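Long-range contacts in predicted acetyltransferase (Clostridium acetobutylicum, PDB 3MGD), which binds acetyl-CoA and, as a member of the GNAT family, probably transfers the acetyl group to an acceptor that is not known: residues R5-K10 against E53-E58; A67-D72 against K84-N89; Y77-G82 against I118-L123. All blocks are in the same frame, centred on the assembly; numbering follows the deposited sequence.

Contact 1: R5-K10 against E53-E58; sequences RKADMK and EWIAEE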
# COMPACT_ATOMS: atom_id res chain seq x y z
N ARG A 5 -3.77 11.23 23.02
CA ARG A 5 -5.10 10.65 22.78
C ARG A 5 -5.27 10.30 21.31
O ARG A 5 -4.54 10.81 20.45
CB ARG A 5 -6.21 11.61 23.21
CG ARG A 5 -6.26 12.90 22.42
CD ARG A 5 -7.37 13.82 22.92
NE ARG A 5 -7.43 15.06 22.16
CZ ARG A 5 -8.20 15.24 21.09
NH1 ARG A 5 -9.00 14.27 20.68
NH2 ARG A 5 -8.18 16.39 20.45
N LYS A 6 -6.23 9.43 21.01
CA LYS A 6 -6.56 9.09 19.63
C LYS A 6 -7.58 10.10 19.11
O LYS A 6 -8.50 10.49 19.82
CB LYS A 6 -7.10 7.65 19.54
CG LYS A 6 -6.02 6.59 19.65
CD LYS A 6 -6.56 5.20 19.96
CE LYS A 6 -7.20 5.17 21.36
NZ LYS A 6 -7.46 3.79 21.83
N ALA A 7 -7.37 10.56 17.88
CA ALA A 7 -8.25 11.55 17.27
C ALA A 7 -9.67 11.02 17.05
O ALA A 7 -9.85 9.85 16.71
CB ALA A 7 -7.66 12.02 15.94
N ASP A 8 -10.67 11.89 17.23
CA ASP A 8 -12.08 11.59 17.00
C ASP A 8 -12.57 12.36 15.78
O ASP A 8 -11.87 13.22 15.27
CB ASP A 8 -12.95 12.05 18.18
CG ASP A 8 -12.48 11.53 19.52
OD1 ASP A 8 -12.29 10.30 19.65
OD2 ASP A 8 -12.31 12.35 20.44
N MSE A 9 -13.81 12.10 15.37
CA MSE A 9 -14.42 12.82 14.26
C MSE A 9 -14.30 14.32 14.45
O MSE A 9 -14.04 15.05 13.50
CB MSE A 9 -15.89 12.43 14.08
CG MSE A 9 -16.13 10.94 13.88
SE MSE A 9 -15.29 10.14 12.28
CE MSE A 9 -16.41 10.94 10.89
N LYS A 10 -14.49 14.77 15.69
CA LYS A 10 -14.44 16.20 16.04
C LYS A 10 -13.10 16.86 15.70
O LYS A 10 -13.03 18.08 15.50
CB LYS A 10 -14.72 16.35 17.54
CG LYS A 10 -14.83 17.77 18.06
CD LYS A 10 -14.98 17.75 19.58
CE LYS A 10 -15.12 19.14 20.18
NZ LYS A 10 -15.27 19.07 21.66
N GLU A 53 -5.20 7.80 14.33
CA GLU A 53 -4.25 8.90 14.37
C GLU A 53 -4.10 9.38 15.80
O GLU A 53 -5.06 9.86 16.40
CB GLU A 53 -4.66 10.04 13.43
CG GLU A 53 -3.75 11.30 13.53
CD GLU A 53 -3.55 12.02 12.20
OE1 GLU A 53 -3.07 13.18 12.22
OE2 GLU A 53 -3.88 11.46 11.13
N TRP A 54 -2.91 9.18 16.35
CA TRP A 54 -2.62 9.60 17.71
C TRP A 54 -2.18 11.06 17.69
O TRP A 54 -1.53 11.52 16.73
CB TRP A 54 -1.51 8.73 18.31
CG TRP A 54 -2.01 7.45 18.92
CD1 TRP A 54 -2.13 6.24 18.30
CD2 TRP A 54 -2.43 7.27 20.27
NE1 TRP A 54 -2.62 5.30 19.20
CE2 TRP A 54 -2.80 5.92 20.42
CE3 TRP A 54 -2.53 8.12 21.38
CZ2 TRP A 54 -3.28 5.41 21.62
CZ3 TRP A 54 -3.00 7.61 22.57
CH2 TRP A 54 -3.37 6.27 22.69
N ILE A 55 -2.55 11.79 18.73
CA ILE A 55 -2.10 13.18 18.85
C ILE A 55 -1.48 13.43 20.23
O ILE A 55 -1.88 12.84 21.22
CB ILE A 55 -3.24 14.20 18.60
CG1 ILE A 55 -4.21 14.25 19.77
CG2 ILE A 55 -4.00 13.88 17.32
CD1 ILE A 55 -5.35 15.22 19.54
N ALA A 56 -0.48 14.30 20.26
CA ALA A 56 0.13 14.73 21.50
C ALA A 56 -0.27 16.18 21.65
O ALA A 56 -0.09 16.97 20.72
CB ALA A 56 1.64 14.61 21.43
N GLU A 57 -0.84 16.52 22.80
CA GLU A 57 -1.37 17.86 23.04
C GLU A 57 -0.75 18.47 24.28
O GLU A 57 -0.43 17.76 25.25
CB GLU A 57 -2.87 17.82 23.28
CG GLU A 57 -3.73 17.55 22.08
CD GLU A 57 -5.20 17.55 22.45
OE1 GLU A 57 -5.53 17.05 23.55
OE2 GLU A 57 -6.02 18.06 21.66
N GLU A 58 -0.59 19.79 24.26
CA GLU A 58 -0.24 20.52 25.46
C GLU A 58 -1.02 21.83 25.45
O GLU A 58 -1.12 22.48 24.41
CB GLU A 58 1.27 20.77 25.51
CG GLU A 58 1.74 21.40 26.81
CD GLU A 58 3.23 21.22 27.03
OE1 GLU A 58 4.00 21.31 26.05
OE2 GLU A 58 3.63 20.98 28.19
O HOH W 1 -7.82 7.83 15.70
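Arg5 reaches across Ile55 to Glu57 and meets its carboxylate side-on with two nitrogens. Arg5 NE lies 3.1 Å from Glu57 OE1 and NH2 of Arg5 lies 3.0 Å from Glu57 OE2, a salt bridge of two hydrogen bonds. Both oxygens sit close to the guanidinium plane, yet the carboxylate is turned 61° from that plane and is met from above its own. Beneath the guanidinium, Ile55 CD1 presses on one face, off toward the rim, 3.2 Å from Arg5 CZ. Arg5 CG stands between its backbone N and carbonyl carbon (chi1 64°), a crowded position that sets it against Ile55 CG1. NH1 of Arg5 is paired with Asp11, and Glu57 OE1 also takes a bond from Asn3, so each charged group has a further partner. Arg5, Ile55 and Glu57 line one face of the antiparallel pairing between edge strand 3-6 and strand 51-58 of the GNAT sheet, where Arg5 and Ile55 exchange both backbone hydrogen bonds. On the other face Lys6 runs alongside Trp54. Lys6 CG sits over the indole, 3.6 Å from the centroid of the six-membered ring of Trp54, a CH-pi contact; Trp54 NE1 bonds to Glu112 of helix 101-115. Past the strand end, Ala7 N donates to Glu53 O at 2.8 Å, and one water joins Ala7 O to Glu53 N.

Contact 2: A67-D72 against K84-N89; sequences AIAFID and KGYITN. With ACO (acetyl coenzyme *a), chain C.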
# COMPACT_ATOMS: atom_id res chain seq x y z
N ALA A 67 -0.01 8.61 12.49
CA ALA A 67 -1.15 7.73 12.17
C ALA A 67 -0.72 6.39 11.60
O ALA A 67 0.40 6.23 11.10
CB ALA A 67 -2.13 8.40 11.21
N ILE A 68 -1.63 5.42 11.68
CA ILE A 68 -1.41 4.14 11.03
C ILE A 68 -2.70 3.81 10.31
O ILE A 68 -3.78 3.95 10.89
CB ILE A 68 -0.97 3.04 12.03
CG1 ILE A 68 -0.62 1.74 11.30
CG2 ILE A 68 -2.03 2.82 13.14
CD1 ILE A 68 0.20 0.77 12.14
N ALA A 69 -2.57 3.43 9.04
CA ALA A 69 -3.70 2.98 8.22
C ALA A 69 -3.56 1.48 7.99
O ALA A 69 -2.46 0.97 7.80
CB ALA A 69 -3.68 3.69 6.87
N PHE A 70 -4.69 0.77 8.00
CA PHE A 70 -4.65 -0.68 7.81
C PHE A 70 -5.07 -1.00 6.39
O PHE A 70 -6.17 -0.68 5.97
CB PHE A 70 -5.53 -1.37 8.84
CG PHE A 70 -5.24 -0.93 10.23
CD1 PHE A 70 -4.04 -1.25 10.83
CD2 PHE A 70 -6.14 -0.13 10.91
CE1 PHE A 70 -3.76 -0.81 12.11
CE2 PHE A 70 -5.86 0.31 12.18
CZ PHE A 70 -4.67 -0.02 12.78
N ILE A 71 -4.14 -1.61 5.65
CA ILE A 71 -4.31 -1.81 4.23
C ILE A 71 -4.21 -3.30 3.92
O ILE A 71 -3.46 -4.02 4.58
CB ILE A 71 -3.22 -1.04 3.46
CG1 ILE A 71 -3.29 0.45 3.77
CG2 ILE A 71 -3.36 -1.29 1.96
CD1 ILE A 71 -4.55 1.10 3.33
N ASP A 72 -4.96 -3.74 2.90
CA ASP A 72 -5.07 -5.16 2.56
C ASP A 72 -4.30 -5.46 1.29
O ASP A 72 -4.55 -4.86 0.24
CB ASP A 72 -6.55 -5.54 2.33
CG ASP A 72 -7.43 -5.32 3.56
OD1 ASP A 72 -6.90 -5.29 4.69
OD2 ASP A 72 -8.67 -5.20 3.40
N LYS A 84 -1.35 -5.09 6.24
CA LYS A 84 -0.20 -4.33 6.70
C LYS A 84 -0.67 -3.05 7.36
O LYS A 84 -1.75 -2.55 7.05
CB LYS A 84 0.73 -3.97 5.53
CG LYS A 84 1.56 -5.17 5.00
CD LYS A 84 2.55 -4.71 3.93
CE LYS A 84 3.53 -5.82 3.54
NZ LYS A 84 4.46 -5.36 2.47
N GLY A 85 0.14 -2.52 8.27
CA GLY A 85 -0.13 -1.22 8.83
C GLY A 85 0.72 -0.25 8.03
O GLY A 85 1.90 -0.50 7.79
N TYR A 86 0.12 0.85 7.61
CA TYR A 86 0.82 1.85 6.80
C TYR A 86 0.95 3.11 7.66
O TYR A 86 -0.06 3.73 8.00
CB TYR A 86 0.02 2.16 5.53
CG TYR A 86 0.62 3.27 4.69
CD1 TYR A 86 1.74 3.05 3.90
CD2 TYR A 86 0.05 4.55 4.69
CE1 TYR A 86 2.29 4.08 3.13
CE2 TYR A 86 0.59 5.58 3.93
CZ TYR A 86 1.70 5.33 3.15
OH TYR A 86 2.23 6.36 2.40
N ILE A 87 2.17 3.47 8.01
CA ILE A 87 2.38 4.60 8.90
C ILE A 87 2.48 5.90 8.12
O ILE A 87 3.09 5.95 7.05
CB ILE A 87 3.60 4.36 9.83
CG1 ILE A 87 3.21 3.26 10.85
CG2 ILE A 87 4.08 5.67 10.46
CD1 ILE A 87 4.23 3.01 11.94
N THR A 88 1.86 6.95 8.65
CA THR A 88 1.68 8.18 7.89
C THR A 88 1.33 9.33 8.82
O THR A 88 1.17 9.12 10.02
CB THR A 88 0.55 7.96 6.82
OG1 THR A 88 0.55 9.04 5.88
CG2 THR A 88 -0.83 7.82 7.48
N ASN A 89 1.22 10.54 8.26
CA ASN A 89 0.77 11.69 9.02
C ASN A 89 1.59 11.93 10.27
O ASN A 89 1.05 12.30 11.30
CB ASN A 89 -0.71 11.56 9.39
CG ASN A 89 -1.62 11.57 8.18
OD1 ASN A 89 -1.17 11.81 7.06
ND2 ASN A 89 -2.90 11.29 8.40
N1A ACO C . 18.46 9.99 23.05
C2A ACO C . 19.28 10.53 22.06
N3A ACO C . 18.72 11.08 20.89
C4A ACO C . 17.28 11.08 20.72
C5A ACO C . 16.43 10.53 21.73
C6A ACO C . 16.98 9.99 22.88
N6A ACO C . 16.12 9.43 23.91
N7A ACO C . 15.06 10.66 21.30
C8A ACO C . 15.07 11.28 20.06
N9A ACO C . 16.45 11.53 19.67
C1B ACO C . 16.84 12.27 18.49
C2B ACO C . 17.06 11.15 17.45
O2B ACO C . 17.98 10.13 17.66
C3B ACO C . 17.08 11.93 16.16
O3B ACO C . 18.29 12.50 15.72
P3B ACO C . 19.28 11.75 14.72
O7A ACO C . 20.70 12.39 14.89
O8A ACO C . 18.80 11.95 13.26
O9A ACO C . 19.35 10.27 15.03
C4B ACO C . 15.89 12.93 16.42
O4B ACO C . 16.04 13.28 17.84
C5B ACO C . 14.48 12.71 15.92
O5B ACO C . 13.82 11.70 16.65
P1A ACO C . 12.44 11.98 17.36
O1A ACO C . 12.55 13.03 18.47
O2A ACO C . 11.90 10.64 17.86
O3A ACO C . 11.50 12.51 16.20
P2A ACO C . 10.77 13.92 16.20
O4A ACO C . 11.78 15.12 16.12
O5A ACO C . 9.81 14.04 17.35
O6A ACO C . 9.85 13.93 14.92
CBP ACO C . 9.57 13.99 12.51
CCP ACO C . 10.37 13.48 13.70
CDP ACO C . 10.01 13.30 11.24
CEP ACO C . 8.12 13.74 12.80
CAP ACO C . 9.84 15.53 12.37
OAP ACO C . 11.16 15.80 12.07
C9P ACO C . 8.87 16.26 11.47
O9P ACO C . 7.73 16.57 11.83
N8P ACO C . 9.35 16.61 10.15
C7P ACO C . 8.47 17.26 9.18
C6P ACO C . 7.35 16.37 8.77
C5P ACO C . 7.85 15.00 8.38
O5P ACO C . 8.84 14.87 7.66
N4P ACO C . 7.17 13.87 8.92
C3P ACO C . 7.41 12.53 8.44
C2P ACO C . 6.74 12.16 7.14
S1P ACO C . 6.94 10.46 6.67
C ACO C . 5.81 9.47 7.43
O ACO C . 4.98 9.96 8.18
CH3 ACO C . 5.93 8.00 7.30
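Ala67, Ala69 and Ile71 form antiparallel hydrogen-bonded pairs with Thr88, Tyr86 and Lys84, six backbone bonds in all, along two strands whose directions differ by 147°. The shortest joins Tyr86 N to Ala69 O at 2.6 Å. On the face carrying these residues, Ile71 and Tyr86 extend together, Ile71 CG1 being 4.1 Å from Tyr86 CB. Ala69 CB comes to the edge of the Tyr86 ring, near its plane. Tyr86 CG is anti to the backbone N (chi1 175°), and the far end of the ring leads away from strand 67-72; Phe73 of the second subunit meets it edge-to-face. The strands make the central hairpin of the GNAT fold, and the second strand runs on into the acetyl-CoA site. There Ile87 O is 3.5 Å from the acetyl CH3 of the cofactor, while Met90 O and Thr92 N, further along, hydrogen-bond to acetyl-CoA. On the opposite face Ile68 and Ile87 pack on Leu109 of helix 101-115, and Phe70 lies against Ile118. Ile68 and Ile87 cross obliquely, with CD1 of Ile68 4.1 Å from CG1 of Ile87. CD1 of Ile68 also packs 3.9 Å from Gly85 CA, directly against the backbone. At the cofactor end Asn89 CB packs 3.9 Å from Ala67 CB, and Asn89 ND2 donates to Glu53 OE2 on strand 51-58.

Contact 3: Y77-G82 against I118-L123; sequences YTNKTG and IHKICL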
# COMPACT_ATOMS: atom_id res chain seq x y z
N TYR A 77 2.98 -16.40 2.16
CA TYR A 77 3.40 -17.32 3.21
C TYR A 77 4.03 -16.62 4.41
O TYR A 77 4.01 -17.14 5.52
CB TYR A 77 4.32 -18.40 2.63
CG TYR A 77 3.56 -19.27 1.66
CD1 TYR A 77 2.67 -20.24 2.12
CD2 TYR A 77 3.69 -19.07 0.29
CE1 TYR A 77 1.96 -21.02 1.23
CE2 TYR A 77 2.99 -19.85 -0.59
CZ TYR A 77 2.13 -20.82 -0.12
OH TYR A 77 1.44 -21.58 -1.03
N THR A 78 4.57 -15.42 4.19
CA THR A 78 5.22 -14.66 5.26
C THR A 78 4.31 -13.60 5.88
O THR A 78 4.74 -12.84 6.75
CB THR A 78 6.49 -13.98 4.74
OG1 THR A 78 6.16 -13.16 3.61
CG2 THR A 78 7.51 -15.02 4.33
N ASN A 79 3.06 -13.56 5.44
CA ASN A 79 2.07 -12.64 5.96
C ASN A 79 0.72 -13.21 5.60
O ASN A 79 0.11 -12.77 4.63
CB ASN A 79 2.26 -11.28 5.29
CG ASN A 79 1.46 -10.19 5.95
OD1 ASN A 79 1.24 -9.11 5.37
ND2 ASN A 79 1.02 -10.44 7.17
N LYS A 80 0.24 -14.21 6.34
CA LYS A 80 -0.89 -15.01 5.87
C LYS A 80 -2.21 -14.24 5.65
O LYS A 80 -3.04 -14.66 4.85
CB LYS A 80 -1.14 -16.22 6.78
CG LYS A 80 -1.58 -15.86 8.18
CD LYS A 80 -1.90 -17.13 8.99
CE LYS A 80 -2.39 -16.78 10.39
NZ LYS A 80 -3.06 -17.94 11.08
N THR A 81 -2.41 -13.15 6.38
CA THR A 81 -3.63 -12.35 6.22
C THR A 81 -3.50 -11.33 5.08
O THR A 81 -4.50 -10.79 4.58
CB THR A 81 -3.98 -11.57 7.51
OG1 THR A 81 -2.99 -10.56 7.72
CG2 THR A 81 -4.01 -12.48 8.72
N GLY A 82 -2.26 -11.04 4.71
CA GLY A 82 -1.99 -10.02 3.71
C GLY A 82 -2.08 -8.57 4.19
O GLY A 82 -1.74 -7.63 3.46
N ILE A 118 -1.64 -7.62 13.22
CA ILE A 118 -0.82 -7.21 12.09
C ILE A 118 0.63 -7.16 12.54
O ILE A 118 0.93 -6.64 13.61
CB ILE A 118 -1.25 -5.83 11.56
CG1 ILE A 118 -2.62 -5.94 10.89
CG2 ILE A 118 -0.19 -5.25 10.61
CD1 ILE A 118 -3.16 -4.62 10.38
N HIS A 119 1.52 -7.72 11.73
CA HIS A 119 2.93 -7.79 12.12
C HIS A 119 3.88 -7.25 11.06
O HIS A 119 5.09 -7.32 11.22
CB HIS A 119 3.31 -9.22 12.51
CG HIS A 119 3.11 -10.22 11.41
ND1 HIS A 119 4.10 -10.53 10.50
CD2 HIS A 119 2.05 -10.99 11.08
CE1 HIS A 119 3.65 -11.44 9.66
NE2 HIS A 119 2.41 -11.73 9.98
N LYS A 120 3.32 -6.70 9.99
CA LYS A 120 4.14 -6.06 8.97
C LYS A 120 3.70 -4.60 8.84
O LYS A 120 2.52 -4.33 8.61
CB LYS A 120 3.98 -6.76 7.62
CG LYS A 120 4.48 -8.21 7.58
CD LYS A 120 5.99 -8.28 7.36
CE LYS A 120 6.49 -9.73 7.36
NZ LYS A 120 6.36 -10.36 8.71
N ILE A 121 4.65 -3.68 8.98
CA ILE A 121 4.36 -2.25 8.87
C ILE A 121 5.18 -1.66 7.75
O ILE A 121 6.29 -2.11 7.49
CB ILE A 121 4.72 -1.50 10.16
CG1 ILE A 121 4.25 -2.30 11.38
CG2 ILE A 121 4.10 -0.11 10.16
CD1 ILE A 121 2.78 -2.58 11.38
N CYS A 122 4.64 -0.67 7.05
CA CYS A 122 5.41 -0.05 5.99
C CYS A 122 5.13 1.43 6.01
O CYS A 122 4.19 1.86 6.67
CB CYS A 122 5.07 -0.67 4.64
SG CYS A 122 3.32 -0.55 4.18
N LEU A 123 5.95 2.20 5.32
CA LEU A 123 5.77 3.65 5.25
C LEU A 123 6.61 4.20 4.12
O LEU A 123 7.48 3.50 3.59
CB LEU A 123 6.16 4.31 6.57
CG LEU A 123 7.58 4.07 7.12
CD1 LEU A 123 8.65 4.81 6.33
CD2 LEU A 123 7.65 4.47 8.58
O HOH W 2 1.83 -14.66 8.69
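His119 and Lys120, where the chain enters strand 120-124 of the GNAT sheet, meet the loop that joins strands 61-72 and 83-92. That loop closes with a type I beta turn from Asn79 to Gly82, held by a 2.9 Å bond from Gly82 N to Asn79 O. The His119 ring comes first: CG lies between the backbone N and the carbonyl carbon (chi1 60°), and the ring's edge reaches the loop. His119 CE1 is 3.4 Å from Thr78 O, which lies near the ring plane. The Asn79 and His119 side chains run past one another head to tail, with the amide and ring planes 76° apart. Lys120 follows, its chain bending at chi2 (-83°), which places CD. Lys120 CG lies 4.0 Å from Asn79 CG, and Lys120 CE and NZ both come 3.6 Å from Thr78 O. NZ of Lys120 has a weak hydrogen bond to Asn148 of the second subunit. From Lys120 through Leu123 the strand pairs antiparallel with a strand of that subunit, carrying the sheet across the interface, and Leu123 also touches acetyl-CoA. Back at the turn, a water accepts from Lys80 N at 2.9 Å and stands 3.3 Å from His119 NE2.

In the fold
All three contacts involve one sheet, from its outer strand 3-6 to strand 120-124, which the second subunit extends. Contact 2 is the buried one, close to the centre of the subunit, held by backbone bonds and apolar side chains beside the cofactor. Contact 1 adds the outer strand 3-6 and is partly buried; its chemistry is ionic on one face and CH-pi on the other. Contact 3, about 26 Å from contact 1 between centres, is a small, largely polar touch at the loop beside strand 120-124, with a water. Glu53 and Asn89 tie contacts 1 and 2 together, whereas Gly85 and Ile87 pair with Cys122 to join contacts 2 and 3, both of which touch the second subunit.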